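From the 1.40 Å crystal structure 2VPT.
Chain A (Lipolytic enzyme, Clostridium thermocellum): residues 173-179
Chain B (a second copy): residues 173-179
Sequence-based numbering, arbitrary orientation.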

# COMPACT_ATOMS: atom_id res chain seq x y z
N SER A 173 8.55 -10.16 9.39
CA SER A 173 9.31 -9.51 8.34
C SER A 173 10.54 -8.78 8.87
O SER A 173 10.76 -8.69 10.08
N TRP A 174 11.33 -8.25 7.95
CA TRP A 174 12.49 -7.42 8.25
C TRP A 174 12.20 -6.23 9.18
O TRP A 174 13.12 -5.74 9.84
N ASP A 175 10.96 -5.74 9.23
CA ASP A 175 10.65 -4.60 10.12
C ASP A 175 10.44 -4.98 11.59
O ASP A 175 10.26 -4.11 12.45
N GLY A 176 10.46 -6.29 11.88
CA GLY A 176 10.38 -6.78 13.25
C GLY A 176 9.01 -6.76 13.88
O GLY A 176 8.87 -7.11 15.04
N LEU A 177 7.98 -6.38 13.12
CA LEU A 177 6.62 -6.23 13.66
C LEU A 177 5.56 -6.91 12.80
O LEU A 177 4.72 -7.68 13.30
N HIS A 178 5.57 -6.61 11.51
CA HIS A 178 4.60 -7.14 10.57
C HIS A 178 5.04 -8.50 10.05
O HIS A 178 6.22 -8.85 10.09
N LEU A 179 4.06 -9.24 9.56
CA LEU A 179 4.29 -10.58 9.04
C LEU A 179 5.16 -10.59 7.79
O LEU A 179 5.12 -9.66 6.98
N SER B 173 11.68 6.31 9.39
CA SER B 173 10.56 5.73 10.11
C SER B 173 11.01 4.68 11.13
O SER B 173 12.18 4.33 11.22
N TRP B 174 10.04 4.19 11.88
CA TRP B 174 10.24 3.10 12.83
C TRP B 174 10.89 1.84 12.25
O TRP B 174 11.49 1.06 12.99
N ASP B 175 10.77 1.60 10.94
CA ASP B 175 11.40 0.41 10.34
C ASP B 175 12.90 0.55 10.07
O ASP B 175 13.56 -0.42 9.65
N GLY B 176 13.45 1.74 10.31
CA GLY B 176 14.88 1.98 10.19
C GLY B 176 15.42 2.11 8.79
O GLY B 176 16.62 2.26 8.61
N LEU B 177 14.54 2.10 7.78
CA LEU B 177 14.97 2.12 6.38
C LEU B 177 14.21 3.16 5.54
O LEU B 177 14.81 3.97 4.82
N HIS B 178 12.88 3.10 5.62
CA HIS B 178 12.02 3.98 4.86
C HIS B 178 11.81 5.29 5.58
O HIS B 178 11.98 5.39 6.80
N LEU B 179 11.43 6.30 4.81
CA LEU B 179 11.20 7.63 5.33
C LEU B 179 10.02 7.70 6.30
O LEU B 179 9.04 6.97 6.16

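Two copies of the same loop meet across an exact two-fold axis, so every contact between unlike residues occurs twice. Each stretch folds through a type I turn, from Ser A173 to Gly A176 and likewise in chain B, and Gly A176 suits its place because its phi of 77° is one that glycine adopts readily. At the centre, Asp A175 and Asp B175 point toward each other, CB to CB at 3.9 Å. Their carboxylates do not pair; chi1 of 76° (p) turns each back into its own loop. There Asp A175 OD1 accepts from Leu A177 N (2.8 Å) and His A178 N (2.9 Å), while OD2 accepts from His A178 ND1 (2.8 Å). That last bond holds the imidazole, chi1 m, beside the carboxylate. Ser A173, out of reach of the partner, uses its p rotamer to let OG accept from Asp A175 N (3.2 Å) and donate to His A178 O (3.1 Å).

The CA-to-CB bond of Trp A174 runs sideways, but with chi1 57° (p) and chi2 -87° the long indole brings CH2 to 3.0 Å from Asp B175 OD2, edge-on, and to 3.4 Å from His B178 CE1. The two aromatic rings meet rim to rim, without stacking. Leu B177, chi1 t and chi2 p, adds an apolar contact, its CD2 4.1 Å from Trp A174 CZ3.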

# COMPACT_ATOMS: atom_id res chain seq x y z
CB SER A 173 8.42 -8.50 7.60
OG SER A 173 8.29 -7.32 8.36
CB TRP A 174 13.10 -6.91 6.95
CG TRP A 174 12.12 -6.15 6.12
CD1 TRP A 174 11.24 -6.65 5.20
CD2 TRP A 174 11.89 -4.74 6.17
NE1 TRP A 174 10.48 -5.64 4.67
CE2 TRP A 174 10.86 -4.45 5.25
CE3 TRP A 174 12.45 -3.69 6.90
CZ2 TRP A 174 10.38 -3.16 5.04
CZ3 TRP A 174 11.98 -2.41 6.68
CH2 TRP A 174 10.96 -2.16 5.76
CB ASP A 175 9.49 -3.74 9.57
CG ASP A 175 8.10 -4.36 9.74
OD1 ASP A 175 7.92 -5.35 10.48
OD2 ASP A 175 7.15 -3.81 9.12
CB LEU A 177 6.30 -4.74 13.77
CG LEU A 177 4.92 -4.30 14.25
CD1 LEU A 177 4.65 -4.81 15.66
CD2 LEU A 177 4.82 -2.79 14.19
CB HIS A 178 4.42 -6.18 9.40
CG HIS A 178 3.78 -4.89 9.79
ND1 HIS A 178 4.51 -3.73 9.95
CD2 HIS A 178 2.50 -4.58 10.08
CE1 HIS A 178 3.69 -2.76 10.31
NE2 HIS A 178 2.47 -3.25 10.40
CB LEU A 179 2.95 -11.26 8.74
CG LEU A 179 2.05 -11.57 9.94
CD1 LEU A 179 0.67 -11.91 9.43
CD2 LEU A 179 2.63 -12.69 10.82
CB SER B 173 9.60 5.08 9.12
OG SER B 173 10.09 3.82 8.70
CB TRP B 174 8.89 2.73 13.46
CG TRP B 174 7.88 2.34 12.44
CD1 TRP B 174 7.03 3.18 11.75
CD2 TRP B 174 7.63 1.03 11.94
NE1 TRP B 174 6.27 2.45 10.87
CE2 TRP B 174 6.61 1.13 10.97
CE3 TRP B 174 8.16 -0.23 12.23
CZ2 TRP B 174 6.12 0.03 10.28
CZ3 TRP B 174 7.67 -1.33 11.55
CH2 TRP B 174 6.66 -1.19 10.59
CB ASP B 175 10.62 -0.09 9.09
CG ASP B 175 10.84 0.76 7.83
OD1 ASP B 175 11.76 1.61 7.78
OD2 ASP B 175 10.07 0.53 6.86
CB LEU B 177 14.76 0.73 5.78
CG LEU B 177 15.07 0.50 4.30
CD1 LEU B 177 16.54 0.78 4.00
CD2 LEU B 177 14.70 -0.93 3.93
CB HIS B 178 10.67 3.31 4.61
CG HIS B 178 10.76 2.13 3.71
ND1 HIS B 178 10.73 0.84 4.19
CD2 HIS B 178 10.91 2.03 2.37
CE1 HIS B 178 10.84 -0.00 3.17
NE2 HIS B 178 10.96 0.70 2.06
CB LEU B 179 10.96 8.62 4.18
CG LEU B 179 12.15 8.87 3.24
CD1 LEU B 179 11.65 9.57 2.00
CD2 LEU B 179 13.27 9.67 3.93